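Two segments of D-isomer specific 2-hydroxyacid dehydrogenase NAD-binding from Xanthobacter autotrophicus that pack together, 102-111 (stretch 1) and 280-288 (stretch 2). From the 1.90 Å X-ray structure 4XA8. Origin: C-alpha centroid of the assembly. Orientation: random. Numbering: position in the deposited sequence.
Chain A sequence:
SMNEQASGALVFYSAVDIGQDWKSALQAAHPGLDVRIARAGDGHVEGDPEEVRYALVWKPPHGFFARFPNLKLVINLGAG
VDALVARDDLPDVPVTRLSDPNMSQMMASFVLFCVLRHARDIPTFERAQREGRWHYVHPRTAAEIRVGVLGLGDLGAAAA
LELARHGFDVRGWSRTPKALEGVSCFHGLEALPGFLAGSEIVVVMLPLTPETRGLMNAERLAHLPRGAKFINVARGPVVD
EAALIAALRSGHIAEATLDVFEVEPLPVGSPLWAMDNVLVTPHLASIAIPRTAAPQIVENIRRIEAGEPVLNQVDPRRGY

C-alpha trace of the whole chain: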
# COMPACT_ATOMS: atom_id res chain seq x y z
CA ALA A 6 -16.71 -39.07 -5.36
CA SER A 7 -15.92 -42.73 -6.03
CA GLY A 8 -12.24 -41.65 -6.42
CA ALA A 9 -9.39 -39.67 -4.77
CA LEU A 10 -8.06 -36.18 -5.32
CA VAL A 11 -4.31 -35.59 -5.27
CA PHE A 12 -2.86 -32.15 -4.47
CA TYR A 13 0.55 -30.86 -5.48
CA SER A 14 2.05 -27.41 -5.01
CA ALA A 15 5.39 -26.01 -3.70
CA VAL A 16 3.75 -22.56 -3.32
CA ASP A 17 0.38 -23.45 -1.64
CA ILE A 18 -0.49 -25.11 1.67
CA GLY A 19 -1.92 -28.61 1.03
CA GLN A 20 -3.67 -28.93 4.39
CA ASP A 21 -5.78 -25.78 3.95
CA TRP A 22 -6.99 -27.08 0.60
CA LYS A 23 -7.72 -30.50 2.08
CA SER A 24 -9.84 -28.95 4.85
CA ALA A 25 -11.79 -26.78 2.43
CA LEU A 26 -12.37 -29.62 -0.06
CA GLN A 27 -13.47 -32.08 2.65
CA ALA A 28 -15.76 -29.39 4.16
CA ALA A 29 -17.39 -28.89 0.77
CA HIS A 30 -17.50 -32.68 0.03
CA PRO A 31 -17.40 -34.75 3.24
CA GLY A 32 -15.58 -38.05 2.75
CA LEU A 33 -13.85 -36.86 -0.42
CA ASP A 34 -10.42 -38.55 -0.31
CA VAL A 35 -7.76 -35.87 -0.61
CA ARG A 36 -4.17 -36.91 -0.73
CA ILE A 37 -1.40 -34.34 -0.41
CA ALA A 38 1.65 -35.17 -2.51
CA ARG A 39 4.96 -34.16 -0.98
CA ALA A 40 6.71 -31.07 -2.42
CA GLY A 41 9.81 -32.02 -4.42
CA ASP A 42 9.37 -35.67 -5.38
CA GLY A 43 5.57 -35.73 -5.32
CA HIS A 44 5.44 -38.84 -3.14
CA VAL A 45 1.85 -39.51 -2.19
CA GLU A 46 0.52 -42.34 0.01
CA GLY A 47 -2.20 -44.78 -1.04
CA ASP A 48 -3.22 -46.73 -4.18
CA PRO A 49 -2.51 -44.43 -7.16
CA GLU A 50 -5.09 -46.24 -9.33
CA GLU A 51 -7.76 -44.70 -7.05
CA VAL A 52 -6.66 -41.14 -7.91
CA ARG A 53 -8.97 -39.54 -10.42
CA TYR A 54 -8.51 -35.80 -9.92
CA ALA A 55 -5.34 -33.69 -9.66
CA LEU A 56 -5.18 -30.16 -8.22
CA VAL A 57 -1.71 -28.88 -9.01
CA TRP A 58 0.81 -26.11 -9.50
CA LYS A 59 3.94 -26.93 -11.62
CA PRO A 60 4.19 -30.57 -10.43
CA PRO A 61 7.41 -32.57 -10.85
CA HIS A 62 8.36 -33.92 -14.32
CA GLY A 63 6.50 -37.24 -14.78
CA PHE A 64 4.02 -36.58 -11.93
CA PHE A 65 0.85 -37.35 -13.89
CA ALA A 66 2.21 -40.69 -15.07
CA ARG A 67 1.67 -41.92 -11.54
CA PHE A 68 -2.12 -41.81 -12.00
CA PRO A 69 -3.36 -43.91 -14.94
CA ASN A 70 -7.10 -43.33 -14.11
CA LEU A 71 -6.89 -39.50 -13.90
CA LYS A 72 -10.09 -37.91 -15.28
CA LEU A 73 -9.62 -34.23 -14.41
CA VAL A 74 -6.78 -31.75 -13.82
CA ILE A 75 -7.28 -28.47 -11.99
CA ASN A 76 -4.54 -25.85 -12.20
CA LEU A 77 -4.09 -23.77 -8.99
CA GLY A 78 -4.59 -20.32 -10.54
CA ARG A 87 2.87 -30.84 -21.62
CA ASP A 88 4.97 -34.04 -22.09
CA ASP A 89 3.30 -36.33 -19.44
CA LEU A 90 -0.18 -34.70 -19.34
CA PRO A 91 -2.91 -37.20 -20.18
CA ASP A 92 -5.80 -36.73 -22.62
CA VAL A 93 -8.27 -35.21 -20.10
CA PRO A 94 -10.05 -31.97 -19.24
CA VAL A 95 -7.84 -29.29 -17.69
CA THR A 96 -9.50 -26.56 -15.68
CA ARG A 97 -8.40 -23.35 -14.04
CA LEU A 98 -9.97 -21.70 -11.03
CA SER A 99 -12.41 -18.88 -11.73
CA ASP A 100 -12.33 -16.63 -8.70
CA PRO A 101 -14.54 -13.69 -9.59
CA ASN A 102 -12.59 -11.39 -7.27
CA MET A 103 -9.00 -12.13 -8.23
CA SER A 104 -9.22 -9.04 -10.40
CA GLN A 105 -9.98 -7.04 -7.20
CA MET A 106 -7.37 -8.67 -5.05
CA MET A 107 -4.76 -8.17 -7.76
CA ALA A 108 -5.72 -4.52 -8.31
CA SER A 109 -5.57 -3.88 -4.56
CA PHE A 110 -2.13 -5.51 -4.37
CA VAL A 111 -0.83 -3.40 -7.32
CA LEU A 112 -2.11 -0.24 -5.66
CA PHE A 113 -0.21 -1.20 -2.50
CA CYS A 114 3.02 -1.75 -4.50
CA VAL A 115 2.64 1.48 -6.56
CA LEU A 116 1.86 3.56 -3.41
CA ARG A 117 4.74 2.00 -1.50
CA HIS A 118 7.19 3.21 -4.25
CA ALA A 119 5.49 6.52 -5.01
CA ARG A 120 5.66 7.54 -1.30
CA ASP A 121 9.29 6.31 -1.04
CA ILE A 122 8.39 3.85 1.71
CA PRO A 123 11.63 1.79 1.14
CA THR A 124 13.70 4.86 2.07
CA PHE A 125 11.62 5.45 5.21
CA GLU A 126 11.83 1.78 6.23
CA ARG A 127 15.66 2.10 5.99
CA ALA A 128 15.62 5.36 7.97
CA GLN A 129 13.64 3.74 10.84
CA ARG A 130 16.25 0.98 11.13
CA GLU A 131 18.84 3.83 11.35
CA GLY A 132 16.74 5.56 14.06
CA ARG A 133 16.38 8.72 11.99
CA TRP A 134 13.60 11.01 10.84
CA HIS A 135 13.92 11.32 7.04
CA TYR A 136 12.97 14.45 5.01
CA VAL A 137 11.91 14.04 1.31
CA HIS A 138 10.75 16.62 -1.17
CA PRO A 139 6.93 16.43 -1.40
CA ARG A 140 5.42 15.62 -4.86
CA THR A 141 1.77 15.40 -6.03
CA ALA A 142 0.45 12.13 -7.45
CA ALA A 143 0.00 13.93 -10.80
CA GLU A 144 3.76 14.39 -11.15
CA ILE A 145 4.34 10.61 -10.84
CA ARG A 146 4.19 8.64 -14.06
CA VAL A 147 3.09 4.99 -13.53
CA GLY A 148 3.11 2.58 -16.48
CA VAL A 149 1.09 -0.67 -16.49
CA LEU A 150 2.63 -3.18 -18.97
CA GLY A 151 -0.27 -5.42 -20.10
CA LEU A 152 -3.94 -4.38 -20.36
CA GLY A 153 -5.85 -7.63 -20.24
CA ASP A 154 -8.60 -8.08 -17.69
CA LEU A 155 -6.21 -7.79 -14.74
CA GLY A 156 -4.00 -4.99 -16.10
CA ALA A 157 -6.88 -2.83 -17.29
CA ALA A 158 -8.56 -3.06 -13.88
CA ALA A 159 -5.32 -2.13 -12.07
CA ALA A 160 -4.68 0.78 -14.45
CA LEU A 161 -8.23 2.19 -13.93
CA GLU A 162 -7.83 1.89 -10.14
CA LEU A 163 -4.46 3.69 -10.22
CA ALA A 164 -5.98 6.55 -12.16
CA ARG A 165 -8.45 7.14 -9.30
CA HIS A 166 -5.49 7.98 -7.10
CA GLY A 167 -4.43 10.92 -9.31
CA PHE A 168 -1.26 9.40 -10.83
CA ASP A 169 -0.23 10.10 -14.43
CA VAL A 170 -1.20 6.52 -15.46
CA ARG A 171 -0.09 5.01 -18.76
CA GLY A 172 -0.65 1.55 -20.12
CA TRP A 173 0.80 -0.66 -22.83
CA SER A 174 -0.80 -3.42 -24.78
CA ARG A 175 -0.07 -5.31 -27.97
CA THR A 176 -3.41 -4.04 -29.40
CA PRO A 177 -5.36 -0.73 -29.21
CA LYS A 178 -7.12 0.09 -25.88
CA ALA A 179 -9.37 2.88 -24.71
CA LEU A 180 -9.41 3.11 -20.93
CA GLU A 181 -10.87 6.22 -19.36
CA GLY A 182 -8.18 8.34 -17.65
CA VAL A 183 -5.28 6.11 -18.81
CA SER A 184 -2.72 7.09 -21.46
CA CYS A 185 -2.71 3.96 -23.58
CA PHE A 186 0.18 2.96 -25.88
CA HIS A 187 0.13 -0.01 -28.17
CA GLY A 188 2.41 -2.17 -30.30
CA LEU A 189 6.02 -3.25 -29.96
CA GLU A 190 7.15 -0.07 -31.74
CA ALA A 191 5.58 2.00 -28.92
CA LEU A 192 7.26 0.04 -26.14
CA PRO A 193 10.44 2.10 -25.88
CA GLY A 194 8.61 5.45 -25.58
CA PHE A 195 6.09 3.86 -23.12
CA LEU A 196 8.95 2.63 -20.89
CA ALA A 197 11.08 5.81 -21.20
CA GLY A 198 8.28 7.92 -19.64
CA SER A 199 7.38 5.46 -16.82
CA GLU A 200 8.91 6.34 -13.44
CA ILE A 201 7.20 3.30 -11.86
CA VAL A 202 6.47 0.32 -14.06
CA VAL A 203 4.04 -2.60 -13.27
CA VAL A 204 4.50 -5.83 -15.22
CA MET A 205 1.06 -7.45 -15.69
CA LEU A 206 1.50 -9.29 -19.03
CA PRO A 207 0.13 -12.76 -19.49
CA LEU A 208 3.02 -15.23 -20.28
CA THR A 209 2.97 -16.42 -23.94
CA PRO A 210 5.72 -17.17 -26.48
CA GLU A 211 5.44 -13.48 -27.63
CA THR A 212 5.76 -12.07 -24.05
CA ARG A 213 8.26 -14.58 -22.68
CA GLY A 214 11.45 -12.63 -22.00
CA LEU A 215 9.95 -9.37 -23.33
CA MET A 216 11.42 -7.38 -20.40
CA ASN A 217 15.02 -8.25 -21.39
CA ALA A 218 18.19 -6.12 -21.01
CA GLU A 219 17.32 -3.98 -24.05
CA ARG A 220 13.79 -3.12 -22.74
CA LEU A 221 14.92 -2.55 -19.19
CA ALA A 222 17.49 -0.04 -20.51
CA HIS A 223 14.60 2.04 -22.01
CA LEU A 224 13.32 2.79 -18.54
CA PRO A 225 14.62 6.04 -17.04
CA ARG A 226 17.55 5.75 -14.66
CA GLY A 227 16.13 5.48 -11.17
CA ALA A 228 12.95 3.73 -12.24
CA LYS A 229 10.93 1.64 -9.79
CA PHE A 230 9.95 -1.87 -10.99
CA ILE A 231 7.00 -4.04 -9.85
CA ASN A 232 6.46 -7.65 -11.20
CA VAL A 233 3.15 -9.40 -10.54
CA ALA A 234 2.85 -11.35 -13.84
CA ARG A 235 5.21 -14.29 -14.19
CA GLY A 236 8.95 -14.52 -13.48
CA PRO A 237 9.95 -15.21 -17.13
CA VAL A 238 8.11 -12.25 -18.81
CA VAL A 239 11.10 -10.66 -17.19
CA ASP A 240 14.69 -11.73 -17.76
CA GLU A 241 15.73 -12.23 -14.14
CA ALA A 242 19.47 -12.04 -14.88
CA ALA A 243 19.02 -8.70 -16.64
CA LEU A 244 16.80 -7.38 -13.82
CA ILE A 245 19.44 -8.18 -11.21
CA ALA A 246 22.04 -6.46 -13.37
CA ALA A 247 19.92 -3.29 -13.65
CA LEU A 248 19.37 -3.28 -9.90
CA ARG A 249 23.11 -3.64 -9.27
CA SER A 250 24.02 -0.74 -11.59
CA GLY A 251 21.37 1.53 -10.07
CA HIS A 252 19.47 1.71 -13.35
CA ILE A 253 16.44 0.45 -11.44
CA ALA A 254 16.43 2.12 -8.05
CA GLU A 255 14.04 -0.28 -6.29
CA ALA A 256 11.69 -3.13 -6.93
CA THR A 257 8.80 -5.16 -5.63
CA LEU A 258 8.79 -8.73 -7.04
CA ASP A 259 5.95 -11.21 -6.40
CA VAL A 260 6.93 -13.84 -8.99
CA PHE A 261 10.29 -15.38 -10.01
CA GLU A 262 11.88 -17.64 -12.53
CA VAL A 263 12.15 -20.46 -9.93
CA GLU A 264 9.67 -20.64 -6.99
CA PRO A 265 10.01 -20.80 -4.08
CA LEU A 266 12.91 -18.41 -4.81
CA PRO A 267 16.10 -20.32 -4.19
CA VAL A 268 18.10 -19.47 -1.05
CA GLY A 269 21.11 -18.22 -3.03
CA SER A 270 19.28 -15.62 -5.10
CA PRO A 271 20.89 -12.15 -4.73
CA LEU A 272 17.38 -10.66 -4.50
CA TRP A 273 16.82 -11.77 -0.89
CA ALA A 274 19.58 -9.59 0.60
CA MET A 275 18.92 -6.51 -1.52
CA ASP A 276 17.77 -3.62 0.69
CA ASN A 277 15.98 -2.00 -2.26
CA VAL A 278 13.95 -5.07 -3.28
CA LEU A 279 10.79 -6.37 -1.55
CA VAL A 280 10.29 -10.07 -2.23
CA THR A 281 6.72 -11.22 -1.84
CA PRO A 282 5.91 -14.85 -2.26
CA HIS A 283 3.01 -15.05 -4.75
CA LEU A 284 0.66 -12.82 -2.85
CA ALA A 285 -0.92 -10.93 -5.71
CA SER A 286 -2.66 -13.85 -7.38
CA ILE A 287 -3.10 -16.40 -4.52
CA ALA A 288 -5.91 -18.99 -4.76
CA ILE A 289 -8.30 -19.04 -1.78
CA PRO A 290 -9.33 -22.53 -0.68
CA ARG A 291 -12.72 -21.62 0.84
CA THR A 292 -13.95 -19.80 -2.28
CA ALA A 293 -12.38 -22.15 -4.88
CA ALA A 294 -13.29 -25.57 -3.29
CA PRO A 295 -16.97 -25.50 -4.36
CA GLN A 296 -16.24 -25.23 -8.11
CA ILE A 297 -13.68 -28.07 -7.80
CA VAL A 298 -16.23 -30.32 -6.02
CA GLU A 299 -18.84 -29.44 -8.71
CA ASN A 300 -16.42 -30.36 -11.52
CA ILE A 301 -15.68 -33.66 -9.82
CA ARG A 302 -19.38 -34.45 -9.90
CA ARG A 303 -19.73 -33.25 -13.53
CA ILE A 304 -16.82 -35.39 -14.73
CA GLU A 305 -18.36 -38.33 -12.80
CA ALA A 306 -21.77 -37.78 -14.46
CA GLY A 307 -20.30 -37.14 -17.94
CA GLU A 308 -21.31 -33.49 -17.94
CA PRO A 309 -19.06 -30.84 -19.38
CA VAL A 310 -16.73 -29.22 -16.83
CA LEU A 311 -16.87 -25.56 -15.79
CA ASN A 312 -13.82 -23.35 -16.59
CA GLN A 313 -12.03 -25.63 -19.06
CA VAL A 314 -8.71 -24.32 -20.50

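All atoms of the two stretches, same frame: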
# COMPACT_ATOMS: atom_id res chain seq x y z
N ASN A 102 -13.26 -12.52 -7.89
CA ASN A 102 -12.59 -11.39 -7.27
C ASN A 102 -11.08 -11.28 -7.39
O ASN A 102 -10.47 -10.41 -6.76
CB ASN A 102 -12.97 -11.42 -5.82
CG ASN A 102 -14.30 -10.73 -5.58
OD1 ASN A 102 -14.55 -9.63 -6.11
ND2 ASN A 102 -15.16 -11.37 -4.80
N MET A 103 -10.45 -12.14 -8.18
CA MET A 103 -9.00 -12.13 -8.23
C MET A 103 -8.60 -10.81 -8.85
O MET A 103 -7.54 -10.26 -8.52
CB MET A 103 -8.45 -13.30 -9.05
CG MET A 103 -6.93 -13.28 -9.26
SD MET A 103 -6.46 -13.97 -10.88
CE MET A 103 -4.68 -13.74 -10.90
N SER A 104 -9.43 -10.32 -9.77
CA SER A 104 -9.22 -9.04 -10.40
C SER A 104 -9.09 -7.92 -9.35
O SER A 104 -8.29 -7.01 -9.51
CB SER A 104 -10.36 -8.73 -11.34
OG SER A 104 -10.15 -7.50 -11.94
N GLN A 105 -9.96 -7.98 -8.35
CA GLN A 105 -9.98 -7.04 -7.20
C GLN A 105 -8.77 -7.18 -6.30
O GLN A 105 -8.10 -6.23 -6.00
CB GLN A 105 -11.22 -7.27 -6.32
CG GLN A 105 -11.23 -6.36 -5.10
CD GLN A 105 -11.31 -4.91 -5.53
OE1 GLN A 105 -12.42 -4.43 -5.82
NE2 GLN A 105 -10.16 -4.19 -5.55
N MET A 106 -8.50 -8.40 -5.88
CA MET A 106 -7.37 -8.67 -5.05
C MET A 106 -6.03 -8.31 -5.73
O MET A 106 -5.11 -7.81 -5.10
CB MET A 106 -7.38 -10.15 -4.69
CG MET A 106 -6.32 -10.57 -3.70
SD MET A 106 -6.29 -12.36 -3.49
CE MET A 106 -4.92 -12.49 -2.36
N MET A 107 -5.92 -8.60 -7.01
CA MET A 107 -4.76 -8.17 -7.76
C MET A 107 -4.67 -6.63 -7.87
O MET A 107 -3.60 -6.06 -7.68
CB MET A 107 -4.77 -8.84 -9.15
CG MET A 107 -3.73 -8.26 -10.07
SD MET A 107 -2.06 -8.71 -9.61
CE MET A 107 -2.05 -10.40 -10.28
N ALA A 108 -5.78 -5.96 -8.17
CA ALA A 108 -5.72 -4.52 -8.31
C ALA A 108 -5.34 -3.89 -6.99
O ALA A 108 -4.60 -2.90 -6.99
CB ALA A 108 -7.05 -3.94 -8.74
N SER A 109 -5.87 -4.42 -5.89
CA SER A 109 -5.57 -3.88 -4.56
C SER A 109 -4.09 -4.10 -4.28
O SER A 109 -3.40 -3.20 -3.77
CB SER A 109 -6.42 -4.60 -3.50
OG SER A 109 -7.80 -4.32 -3.64
N PHE A 110 -3.54 -5.27 -4.62
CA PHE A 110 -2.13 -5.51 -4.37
C PHE A 110 -1.22 -4.54 -5.21
O PHE A 110 -0.24 -4.00 -4.72
CB PHE A 110 -1.75 -6.97 -4.69
CG PHE A 110 -0.35 -7.31 -4.27
CD1 PHE A 110 -0.05 -7.50 -2.94
CD2 PHE A 110 0.67 -7.38 -5.19
CE1 PHE A 110 1.25 -7.80 -2.53
CE2 PHE A 110 1.96 -7.67 -4.79
CZ PHE A 110 2.25 -7.88 -3.46
N VAL A 111 -1.56 -4.33 -6.48
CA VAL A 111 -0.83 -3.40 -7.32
C VAL A 111 -0.88 -2.00 -6.75
O VAL A 111 0.13 -1.30 -6.74
CB VAL A 111 -1.37 -3.43 -8.74
CG1 VAL A 111 -0.83 -2.27 -9.56
CG2 VAL A 111 -1.01 -4.74 -9.40
N VAL A 280 10.67 -8.75 -1.70
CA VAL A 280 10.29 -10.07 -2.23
C VAL A 280 8.99 -10.44 -1.53
O VAL A 280 8.91 -10.43 -0.28
CB VAL A 280 11.36 -11.14 -1.92
CG1 VAL A 280 10.82 -12.55 -2.22
CG2 VAL A 280 12.61 -10.89 -2.73
N THR A 281 7.97 -10.69 -2.33
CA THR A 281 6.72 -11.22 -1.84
C THR A 281 6.45 -12.61 -2.45
O THR A 281 6.64 -12.83 -3.64
CB THR A 281 5.52 -10.26 -2.04
OG1 THR A 281 5.28 -9.92 -3.42
CG2 THR A 281 5.67 -8.94 -1.20
N PRO A 282 5.95 -13.53 -1.65
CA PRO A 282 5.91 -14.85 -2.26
C PRO A 282 4.55 -15.18 -2.85
O PRO A 282 3.76 -15.86 -2.19
CB PRO A 282 6.28 -15.77 -1.08
CG PRO A 282 5.97 -14.98 0.15
CD PRO A 282 5.65 -13.58 -0.21
N HIS A 283 4.28 -14.74 -4.09
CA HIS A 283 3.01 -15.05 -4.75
C HIS A 283 1.76 -14.60 -4.06
O HIS A 283 0.78 -15.35 -3.94
CB HIS A 283 2.91 -16.57 -4.95
CG HIS A 283 3.32 -17.00 -6.30
ND1 HIS A 283 2.74 -18.07 -6.94
CD2 HIS A 283 4.24 -16.49 -7.15
CE1 HIS A 283 3.29 -18.21 -8.13
NE2 HIS A 283 4.20 -17.26 -8.29
N LEU A 284 1.77 -13.38 -3.57
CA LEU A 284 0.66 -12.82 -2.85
C LEU A 284 -0.36 -12.15 -3.72
O LEU A 284 -1.48 -11.91 -3.28
CB LEU A 284 1.15 -11.75 -1.87
CG LEU A 284 2.16 -12.22 -0.84
CD1 LEU A 284 2.46 -11.02 0.06
CD2 LEU A 284 1.65 -13.41 -0.06
N ALA A 285 0.00 -11.77 -4.94
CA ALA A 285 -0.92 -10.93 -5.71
C ALA A 285 -2.09 -11.75 -6.25
O ALA A 285 -3.20 -11.28 -6.35
CB ALA A 285 -0.19 -10.30 -6.88
N SER A 286 -1.79 -12.99 -6.60
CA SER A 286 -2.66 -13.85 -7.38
C SER A 286 -2.96 -15.18 -6.65
O SER A 286 -3.28 -16.19 -7.30
CB SER A 286 -1.92 -14.16 -8.71
OG SER A 286 -0.56 -14.54 -8.42
N ILE A 287 -2.91 -15.17 -5.33
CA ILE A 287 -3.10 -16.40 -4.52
C ILE A 287 -4.53 -17.00 -4.58
O ILE A 287 -5.53 -16.31 -4.45
CB ILE A 287 -2.59 -16.20 -3.06
CG1 ILE A 287 -2.29 -17.55 -2.38
CG2 ILE A 287 -3.56 -15.40 -2.23
CD1 ILE A 287 -0.84 -18.01 -2.53
N ALA A 288 -4.63 -18.30 -4.85
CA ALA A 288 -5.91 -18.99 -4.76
C ALA A 288 -6.40 -19.24 -3.31
O ALA A 288 -5.63 -19.65 -2.41
CB ALA A 288 -5.87 -20.29 -5.54

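The contact between these two stretches is made by van der Waals packing, without a single hydrogen bond from one to the other. A helix beginning at Met 103 lies against an irregular segment far along the chain; no two touching residues are closer than 171 in sequence, and together the stretches bury 424 Å² of surface. The helix satisfies its own backbone in the usual i to i+4 pattern, for example from Met 107 N to Met 103 O (2.8 Å) and from Phe 110 N to Met 106 O (3.0 Å). The contact is made chiefly by its side chains, and those that reach across, Met 103, Met 106, Met 107 and Phe 110, are spaced three or four residues apart along one side of the helix, with Met 106 and Met 107 adjacent.

The aromatic contacts centre on Phe 110. Its CA-to-CB bond points toward the second stretch, and chi1 near 180° (t) carries the ring out to it. Ala 285 CA lies over one face of the ring, and Ala 285 CB comes within 3.5 Å of Phe 110 CD2. Leu 284 and Thr 281 approach obliquely: Phe 110 CE1 is 4.0 Å from Leu 284 CB, and Phe 110 CZ is 3.7 Å from Thr 281 OG1. That hydroxyl is hydrogen-bonded elsewhere in the structure, so it can lie beside a carbon ring without losing its polar partner. A flat, rigid ring suits this buried place because it offers a broad apolar surface to several neighbours at once.

Ala 285 is the counterpart of the ring and has the largest area covered in the contact, 89 Å². Its CB points toward the helix, and its small methyl group permits a close approach of the backbones: Met 107 CA and Ala 285 CA are 5.2 Å apart, the nearest such pair. The same methyl touches Met 107, with Met 107 SD 3.7 Å from Ala 285 CB. Met 107 starts out sideways, but chi2 and chi3 in p fold the chain so that its end comes nearer to the second stretch.

The other two methionines reach by extension. Met 106 is t at all three chi angles, and this straight chain brings Met 106 CE to 3.2 Å from Ile 287 CG2, a tight apolar contact, and to 3.6 Å from Leu 284 O. Although the CA-to-CB bond of Ile 287 points away from the helix, its branched side chain still presents CG2 to the methionine. Met 103 places CE 3.5 Å from Ser 286 CB, while Met 107 CE lies 4.1 Å from that same carbon; serine thus contributes its methylene to the packing. Long, flexible and unbranched, methionine can fit such an uneven surface.

The packing has one polar cost. Ala 285 O is buried by the contact and has no partner anywhere in the model; the nearby Met 106 O, 4.2 Å from Ala 285 O, is itself an acceptor and cannot supply a proton.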